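Local coordinates for protein beta-1,4-mannanase (Cellulomonas fimi, PDB 2BVY) that probably hydrolyses internal beta-1,4 linkages of mannan as an endo-mannanase, through the family 26 catalytic barrel of a longer modular protein, at residues T109-V114 and V169-H174; Y215-G220 and A238-L243. All coordinates share one frame; numbering follows the deposited sequence.

Interaction 1: residues T109-V114 and V169-H174; sequences TVSAHV and VFRPWH. With CAC (cacodylate ion), chain B.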
ATOM      1  N   THR A 109      -9.079   1.067  -3.670  1.00 28.42           N
ATOM      2  CA  THR A 109      -7.726   0.988  -3.141  1.00 27.57           C
ATOM      3  C   THR A 109      -7.437   2.310  -2.438  1.00 26.56           C
ATOM      4  O   THR A 109      -7.842   3.376  -2.904  1.00 24.80           O
ATOM      5  CB  THR A 109      -6.688   0.745  -4.247  1.00 28.02           C
ATOM      6  OG1 THR A 109      -5.404   0.541  -3.648  1.00 30.93           O
ATOM      7  CG2 THR A 109      -6.632   1.925  -5.213  1.00 28.20           C
ATOM      8  N   VAL A 110      -6.747   2.241  -1.306  1.00 26.49           N
ATOM      9  CA  VAL A 110      -6.453   3.445  -0.547  1.00 24.67           C
ATOM     10  C   VAL A 110      -4.971   3.606  -0.234  1.00 25.12           C
ATOM     11  O   VAL A 110      -4.353   2.731   0.376  1.00 25.12           O
ATOM     12  CB  VAL A 110      -7.235   3.449   0.784  1.00 24.29           C
ATOM     13  CG1 VAL A 110      -6.870   4.685   1.607  1.00 23.22           C
ATOM     14  CG2 VAL A 110      -8.732   3.386   0.506  1.00 23.43           C
ATOM     15  N   SER A 111      -4.401   4.723  -0.667  1.00 23.93           N
ATOM     16  CA  SER A 111      -3.006   5.008  -0.376  1.00 25.50           C
ATOM     17  C   SER A 111      -3.029   5.961   0.824  1.00 25.98           C
ATOM     18  O   SER A 111      -4.105   6.348   1.296  1.00 25.35           O
ATOM     19  CB  SER A 111      -2.328   5.648  -1.585  1.00 23.95           C
ATOM     20  OG  SER A 111      -3.081   6.741  -2.067  1.00 25.31           O
ATOM     21  N   ALA A 112      -1.865   6.337   1.332  1.00 26.39           N
ATOM     22  CA  ALA A 112      -1.829   7.218   2.491  1.00 27.00           C
ATOM     23  C   ALA A 112      -0.654   8.185   2.495  1.00 26.86           C
ATOM     24  O   ALA A 112       0.445   7.826   2.910  1.00 27.31           O
ATOM     25  CB  ALA A 112      -1.811   6.377   3.774  1.00 26.19           C
ATOM     26  N   HIS A 113      -0.886   9.405   2.020  1.00 28.20           N
ATOM     27  CA  HIS A 113       0.152  10.434   2.017  1.00 28.98           C
ATOM     28  C   HIS A 113       0.047  11.102   3.389  1.00 29.90           C
ATOM     29  O   HIS A 113      -0.445  12.228   3.518  1.00 30.18           O
ATOM     30  CB  HIS A 113      -0.108  11.447   0.902  1.00 27.94           C
ATOM     31  CG  HIS A 113       0.168  10.915  -0.469  1.00 29.81           C
ATOM     32  ND1 HIS A 113      -0.613   9.947  -1.066  1.00 27.92           N
ATOM     33  CD2 HIS A 113       1.168  11.183  -1.345  1.00 30.70           C
ATOM     34  CE1 HIS A 113      -0.105   9.641  -2.247  1.00 29.34           C
ATOM     35  NE2 HIS A 113       0.975  10.376  -2.440  1.00 29.37           N
ATOM     36  N   VAL A 114       0.508  10.381   4.409  1.00 29.31           N
ATOM     37  CA  VAL A 114       0.432  10.828   5.798  1.00 28.73           C
ATOM     38  C   VAL A 114       1.112  12.150   6.126  1.00 28.24           C
ATOM     39  O   VAL A 114       2.253  12.403   5.739  1.00 28.41           O
ATOM     40  CB  VAL A 114       0.994   9.750   6.748  1.00 29.28           C
ATOM     41  CG1 VAL A 114       0.691  10.114   8.186  1.00 27.72           C
ATOM     42  CG2 VAL A 114       0.405   8.388   6.399  1.00 27.79           C
ATOM     43  N   VAL A 169      -8.021  -2.426  -0.944  1.00 29.49           N
ATOM     44  CA  VAL A 169      -6.598  -2.703  -1.063  1.00 28.62           C
ATOM     45  C   VAL A 169      -5.922  -1.489  -0.427  1.00 26.85           C
ATOM     46  O   VAL A 169      -5.965  -0.377  -0.959  1.00 27.15           O
ATOM     47  CB  VAL A 169      -6.180  -2.851  -2.534  1.00 28.53           C
ATOM     48  CG1 VAL A 169      -4.690  -3.145  -2.631  1.00 28.07           C
ATOM     49  CG2 VAL A 169      -6.978  -3.978  -3.179  1.00 30.41           C
ATOM     50  N   PHE A 170      -5.334  -1.709   0.738  1.00 25.32           N
ATOM     51  CA  PHE A 170      -4.678  -0.642   1.479  1.00 24.92           C
ATOM     52  C   PHE A 170      -3.189  -0.668   1.142  1.00 24.58           C
ATOM     53  O   PHE A 170      -2.531  -1.690   1.329  1.00 24.47           O
ATOM     54  CB  PHE A 170      -4.924  -0.853   2.981  1.00 23.67           C
ATOM     55  CG  PHE A 170      -4.357   0.233   3.851  1.00 24.63           C
ATOM     56  CD1 PHE A 170      -4.668   1.571   3.611  1.00 23.52           C
ATOM     57  CD2 PHE A 170      -3.507  -0.084   4.911  1.00 23.75           C
ATOM     58  CE1 PHE A 170      -4.142   2.582   4.410  1.00 25.63           C
ATOM     59  CE2 PHE A 170      -2.969   0.921   5.724  1.00 24.29           C
ATOM     60  CZ  PHE A 170      -3.287   2.259   5.472  1.00 25.88           C
ATOM     61  N   ARG A 171      -2.676   0.458   0.638  1.00 24.34           N
ATOM     62  CA  ARG A 171      -1.272   0.576   0.227  1.00 25.12           C
ATOM     63  C   ARG A 171      -0.551   1.713   0.945  1.00 23.79           C
ATOM     64  O   ARG A 171      -0.347   2.785   0.371  1.00 24.07           O
ATOM     65  CB  ARG A 171      -1.216   0.809  -1.288  1.00 26.55           C
ATOM     66  CG  ARG A 171       0.178   0.886  -1.900  1.00 27.22           C
ATOM     67  CD  ARG A 171       0.072   0.946  -3.435  1.00 28.83           C
ATOM     68  NE  ARG A 171      -0.642   2.135  -3.886  1.00 27.80           N
ATOM     69  CZ  ARG A 171      -0.051   3.235  -4.340  1.00 28.74           C
ATOM     70  NH1 ARG A 171       1.268   3.298  -4.415  1.00 27.37           N
ATOM     71  NH2 ARG A 171      -0.782   4.283  -4.699  1.00 31.44           N
ATOM     72  N   PRO A 172      -0.118   1.479   2.198  1.00 24.10           N
ATOM     73  CA  PRO A 172       0.585   2.483   3.017  1.00 24.16           C
ATOM     74  C   PRO A 172       2.101   2.536   2.820  1.00 24.31           C
ATOM     75  O   PRO A 172       2.711   1.564   2.367  1.00 22.98           O
ATOM     76  CB  PRO A 172       0.241   2.046   4.430  1.00 22.20           C
ATOM     77  CG  PRO A 172       0.368   0.544   4.299  1.00 22.68           C
ATOM     78  CD  PRO A 172      -0.287   0.222   2.954  1.00 21.33           C
ATOM     79  N   TRP A 173       2.692   3.678   3.170  1.00 23.08           N
ATOM     80  CA  TRP A 173       4.143   3.873   3.097  1.00 23.66           C
ATOM     81  C   TRP A 173       4.769   3.497   1.750  1.00 24.11           C
ATOM     82  O   TRP A 173       5.815   2.848   1.701  1.00 24.58           O
ATOM     83  CB  TRP A 173       4.807   3.053   4.216  1.00 22.98           C
ATOM     84  CG  TRP A 173       4.045   3.123   5.507  1.00 24.82           C
ATOM     85  CD1 TRP A 173       3.467   2.086   6.180  1.00 24.49           C
ATOM     86  CD2 TRP A 173       3.734   4.310   6.251  1.00 24.40           C
ATOM     87  NE1 TRP A 173       2.810   2.556   7.296  1.00 24.61           N
ATOM     88  CE2 TRP A 173       2.959   3.915   7.362  1.00 23.66           C
ATOM     89  CE3 TRP A 173       4.033   5.671   6.080  1.00 25.23           C
ATOM     90  CZ2 TRP A 173       2.474   4.834   8.307  1.00 23.99           C
ATOM     91  CZ3 TRP A 173       3.549   6.587   7.019  1.00 26.74           C
ATOM     92  CH2 TRP A 173       2.777   6.158   8.118  1.00 24.90           C
ATOM     93  N   HIS A 174       4.144   3.929   0.662  1.00 23.69           N
ATOM     94  CA  HIS A 174       4.636   3.607  -0.669  1.00 23.52           C
ATOM     95  C   HIS A 174       5.860   4.426  -1.079  1.00 24.15           C
ATOM     96  O   HIS A 174       6.198   5.439  -0.453  1.00 21.44           O
ATOM     97  CB  HIS A 174       3.519   3.828  -1.685  1.00 23.90           C
ATOM     98  CG  HIS A 174       3.099   5.258  -1.807  1.00 25.93           C
ATOM     99  ND1 HIS A 174       2.690   6.007  -0.723  1.00 25.94           N
ATOM    100  CD2 HIS A 174       3.021   6.076  -2.882  1.00 24.56           C
ATOM    101  CE1 HIS A 174       2.376   7.225  -1.128  1.00 25.07           C
ATOM    102  NE2 HIS A 174       2.567   7.293  -2.433  1.00 25.51           N
TER
HETATM  103 AS   CAC B 600       2.411   9.875  -5.906  1.00 52.16          AS
HETATM  104  O1  CAC B 600       3.779   9.272  -6.662  1.00 52.28           O
HETATM  105  O2  CAC B 600       1.754   8.672  -5.043  1.00 50.63           O
HETATM  106  C1  CAC B 600       2.860  11.268  -4.706  1.00 50.32           C
HETATM  107  C2  CAC B 600       1.122  10.400  -7.190  1.00 51.01           C
HETATM  108  O   HOH W   1      -3.542   2.561  -3.355  1.00 25.11           O
HETATM  109  O   HOH W   2       0.527   5.270   1.029  1.00 20.44           O
HETATM  110  O   HOH W   3       1.523   5.906   4.139  1.00 31.03           O

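Interaction 2: residues Y215-G220 and A238-L243; sequences YAWGPG and AFVDVL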
ATOM      1  N   TYR A 215      -3.373  -5.946   1.841  1.00 27.82           N
ATOM      2  CA  TYR A 215      -2.227  -5.066   1.975  1.00 27.27           C
ATOM      3  C   TYR A 215      -1.291  -5.040   0.778  1.00 27.35           C
ATOM      4  O   TYR A 215      -0.826  -6.072   0.306  1.00 27.11           O
ATOM      5  CB  TYR A 215      -1.466  -5.420   3.253  1.00 27.14           C
ATOM      6  CG  TYR A 215      -2.310  -5.198   4.488  1.00 27.01           C
ATOM      7  CD1 TYR A 215      -3.185  -6.182   4.954  1.00 26.23           C
ATOM      8  CD2 TYR A 215      -2.286  -3.973   5.151  1.00 26.04           C
ATOM      9  CE1 TYR A 215      -4.016  -5.943   6.053  1.00 26.95           C
ATOM     10  CE2 TYR A 215      -3.110  -3.723   6.242  1.00 26.41           C
ATOM     11  CZ  TYR A 215      -3.970  -4.708   6.690  1.00 27.46           C
ATOM     12  OH  TYR A 215      -4.766  -4.450   7.784  1.00 29.34           O
ATOM     13  N   ALA A 216      -1.030  -3.837   0.282  1.00 26.35           N
ATOM     14  CA  ALA A 216      -0.150  -3.666  -0.862  1.00 26.11           C
ATOM     15  C   ALA A 216       1.127  -2.973  -0.434  1.00 24.44           C
ATOM     16  O   ALA A 216       1.114  -2.098   0.431  1.00 24.95           O
ATOM     17  CB  ALA A 216      -0.843  -2.846  -1.954  1.00 24.77           C
ATOM     18  N   TRP A 217       2.226  -3.376  -1.055  1.00 24.98           N
ATOM     19  CA  TRP A 217       3.533  -2.809  -0.772  1.00 24.90           C
ATOM     20  C   TRP A 217       4.246  -2.529  -2.090  1.00 25.50           C
ATOM     21  O   TRP A 217       4.480  -3.434  -2.894  1.00 25.24           O
ATOM     22  CB  TRP A 217       4.346  -3.788   0.078  1.00 24.98           C
ATOM     23  CG  TRP A 217       5.787  -3.438   0.175  1.00 26.29           C
ATOM     24  CD1 TRP A 217       6.362  -2.517   1.007  1.00 25.05           C
ATOM     25  CD2 TRP A 217       6.847  -3.994  -0.606  1.00 25.42           C
ATOM     26  NE1 TRP A 217       7.720  -2.471   0.791  1.00 27.55           N
ATOM     27  CE2 TRP A 217       8.043  -3.369  -0.195  1.00 26.10           C
ATOM     28  CE3 TRP A 217       6.900  -4.963  -1.616  1.00 27.04           C
ATOM     29  CZ2 TRP A 217       9.282  -3.680  -0.758  1.00 25.79           C
ATOM     30  CZ3 TRP A 217       8.133  -5.275  -2.179  1.00 27.49           C
ATOM     31  CH2 TRP A 217       9.308  -4.634  -1.746  1.00 29.89           C
ATOM     32  N   GLY A 218       4.569  -1.263  -2.316  1.00 25.86           N
ATOM     33  CA  GLY A 218       5.251  -0.874  -3.536  1.00 25.77           C
ATOM     34  C   GLY A 218       6.326   0.129  -3.181  1.00 25.63           C
ATOM     35  O   GLY A 218       6.030   1.305  -3.007  1.00 24.66           O
ATOM     36  N   PRO A 219       7.592  -0.308  -3.084  1.00 26.90           N
ATOM     37  CA  PRO A 219       8.742   0.530  -2.740  1.00 25.09           C
ATOM     38  C   PRO A 219       9.097   1.611  -3.756  1.00 25.67           C
ATOM     39  O   PRO A 219       9.851   2.525  -3.441  1.00 25.98           O
ATOM     40  CB  PRO A 219       9.857  -0.489  -2.586  1.00 25.71           C
ATOM     41  CG  PRO A 219       9.527  -1.463  -3.689  1.00 24.51           C
ATOM     42  CD  PRO A 219       8.041  -1.661  -3.469  1.00 26.74           C
ATOM     43  N   GLY A 220       8.580   1.506  -4.976  1.00 25.59           N
ATOM     44  CA  GLY A 220       8.894   2.514  -5.976  1.00 24.42           C
ATOM     45  C   GLY A 220       9.035   1.942  -7.371  1.00 27.00           C
ATOM     46  O   GLY A 220       8.271   1.054  -7.767  1.00 26.77           O
ATOM     47  N   ALA A 238       4.324 -12.564   5.463  1.00 31.18           N
ATOM     48  CA  ALA A 238       3.202 -12.486   6.390  1.00 30.14           C
ATOM     49  C   ALA A 238       2.546 -11.107   6.458  1.00 30.92           C
ATOM     50  O   ALA A 238       1.547 -10.928   7.160  1.00 30.35           O
ATOM     51  CB  ALA A 238       3.663 -12.898   7.783  1.00 30.21           C
ATOM     52  N   PHE A 239       3.085 -10.135   5.723  1.00 29.87           N
ATOM     53  CA  PHE A 239       2.537  -8.781   5.788  1.00 29.24           C
ATOM     54  C   PHE A 239       2.075  -8.163   4.476  1.00 28.45           C
ATOM     55  O   PHE A 239       1.456  -7.100   4.488  1.00 27.59           O
ATOM     56  CB  PHE A 239       3.573  -7.855   6.431  1.00 29.39           C
ATOM     57  CG  PHE A 239       4.024  -8.312   7.789  1.00 30.58           C
ATOM     58  CD1 PHE A 239       3.235  -8.082   8.910  1.00 31.68           C
ATOM     59  CD2 PHE A 239       5.210  -9.010   7.937  1.00 29.94           C
ATOM     60  CE1 PHE A 239       3.618  -8.544  10.160  1.00 32.13           C
ATOM     61  CE2 PHE A 239       5.606  -9.480   9.181  1.00 32.99           C
ATOM     62  CZ  PHE A 239       4.807  -9.247  10.297  1.00 33.87           C
ATOM     63  N   VAL A 240       2.361  -8.819   3.358  1.00 27.85           N
ATOM     64  CA  VAL A 240       1.997  -8.272   2.059  1.00 27.91           C
ATOM     65  C   VAL A 240       1.167  -9.216   1.199  1.00 29.63           C
ATOM     66  O   VAL A 240       1.492 -10.396   1.070  1.00 31.17           O
ATOM     67  CB  VAL A 240       3.269  -7.892   1.257  1.00 27.43           C
ATOM     68  CG1 VAL A 240       2.888  -7.251  -0.079  1.00 24.60           C
ATOM     69  CG2 VAL A 240       4.142  -6.956   2.081  1.00 27.45           C
ATOM     70  N   ASP A 241       0.104  -8.681   0.605  1.00 28.88           N
ATOM     71  CA  ASP A 241      -0.774  -9.449  -0.281  1.00 30.26           C
ATOM     72  C   ASP A 241      -0.497  -9.076  -1.730  1.00 28.81           C
ATOM     73  O   ASP A 241      -0.542  -9.923  -2.625  1.00 27.34           O
ATOM     74  CB  ASP A 241      -2.253  -9.159   0.005  1.00 31.48           C
ATOM     75  CG  ASP A 241      -2.721  -9.731   1.323  1.00 34.22           C
ATOM     76  OD1 ASP A 241      -2.490 -10.939   1.557  1.00 35.68           O
ATOM     77  OD2 ASP A 241      -3.329  -8.977   2.117  1.00 33.53           O
ATOM     78  N   VAL A 242      -0.222  -7.795  -1.957  1.00 27.54           N
ATOM     79  CA  VAL A 242       0.044  -7.313  -3.305  1.00 25.44           C
ATOM     80  C   VAL A 242       1.414  -6.650  -3.427  1.00 24.96           C
ATOM     81  O   VAL A 242       1.748  -5.757  -2.647  1.00 23.53           O
ATOM     82  CB  VAL A 242      -1.051  -6.306  -3.740  1.00 24.82           C
ATOM     83  CG1 VAL A 242      -0.764  -5.788  -5.141  1.00 23.31           C
ATOM     84  CG2 VAL A 242      -2.417  -6.975  -3.687  1.00 24.61           C
ATOM     85  N   LEU A 243       2.199  -7.097  -4.405  1.00 24.68           N
ATOM     86  CA  LEU A 243       3.531  -6.540  -4.655  1.00 27.82           C
ATOM     87  C   LEU A 243       3.377  -5.479  -5.736  1.00 28.14           C
ATOM     88  O   LEU A 243       2.962  -5.783  -6.852  1.00 29.04           O
ATOM     89  CB  LEU A 243       4.493  -7.636  -5.128  1.00 29.06           C
ATOM     90  CG  LEU A 243       4.744  -8.754  -4.108  1.00 31.49           C
ATOM     91  CD1 LEU A 243       5.598  -9.851  -4.723  1.00 32.19           C
ATOM     92  CD2 LEU A 243       5.425  -8.176  -2.882  1.00 31.95           C
TER

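Interaction 1: residues T109-V114 and V169-H174
Thr-109 to Val-110 and Val-169 to Phe-170 pair as parallel neighbours in the (beta/alpha)8 barrel of the family 26 domain, and beyond the strand ends His-113 meets His-174 near the predicted active site. In the strand pair, Val-169 O takes two donors from opposite faces of its carbonyl plane: Val-110 N at 2.8 Å and the Thr-109 hydroxyl, OG1, at 2.9 Å. With OG1 anti to the backbone N (chi1 -174°), the hydroxyl can lean across to the other strand; it also accepts from a water that in turn accepts from Arg-171 NE. One step on, Arg-171 N gives an almost straight bond to Val-110 O at 2.8 Å.

Past these bonds the chains separate and waters bridge them. One molecule accepts from Ala-112 N and donates to Arg-171 O, and a second links Ala-112 O to Trp-173 N. The imidazole of His-174 turns its edge to the face of His-113, planes at 67° and centroids 4.7 Å apart. Both rings reach a cacodylate ion, probably from the crystallisation liquor: His-174 NE2 donates to its O2 at 3.1 Å, and the bond from His-113 NE2 is weak. Val-114 CG2 packs on Trp-173 CZ3 at 3.7 Å.

Asp-70 OD2 is hydrogen-bonded to both His-113 ND1 and Ser-111 OG, and the serine hydroxyl also pairs with Trp-69 O. Arg-171 makes salt bridges to Asp-246 and to Glu-282, the predicted nucleophile. Phe-170 and Trp-173 pack outward against helices 141-157 and 190-207, and strand 213-217 lies alongside Val-169.

Interaction 2: residues Y215-G220 and A238-L243
The indole of Trp-217 has Leu-243 at its edge, CD2 lying 3.8 Å from CE3 and near the ring plane, while Pro-219 CD from its own segment rests over one face, offset toward the rim. Val-240 meets the same side chain nearer the backbone, CG2 touching Trp-217 CB at 3.8 Å. The ring of Tyr-215 has Asp-241 OD2 at its edge, with Phe-239 O lying obliquely to it. These groups belong to a beta-alpha-beta unit of the barrel, in which strand 213-217 runs through helix 227-230 to the parallel strand 242-249.

Ala-216 and Val-242 sit side by side on one face of the sheet, CB to CB 3.9 Å, whereas Trp-217 and Leu-243 occupy the other. Setting CG of Trp-217 anti to its N (chi1 168°) carries the indole out among Tyr-197, Tyr-230 and Tyr-234. Between the strands, Trp-217 N donates to Val-242 O at 2.9 Å.

Asp-241 leads the chain into the new strand. Its OD1 accepts from Val-9 N, so each carboxylate oxygen has a backbone partner. Tyr-215 is gripped at both ends of its backbone: its O accepts from Asp-241 N at 2.8 Å and from Val-242 N at 2.9 Å, and its N gives a nearly straight bond of 3.0 Å to the anti lone pair of Asp-241 OD2.

Overall arrangement
Interactions 1 and 2 follow one another along the chain and lie side by side in the same parallel barrel sheet, their centres about 10 Å apart. Strands 168-171 and 213-217 are neighbours, so four successive strands, from 107-111 to 242-249, are tied together. The join between the two contacts is a probable hydrogen bond from Ala-216 N to Phe-170 O, with Arg-171 CB packed on Ala-216 CB. Helix 190-207, which connects the two middle strands, touches side chains of both contacts. Interaction 1 carries groups directly beside the predicted catalytic glutamates, Glu-175 and Glu-282; the side chains of interaction 2 stand farther from them, in the adjoining barrel wall.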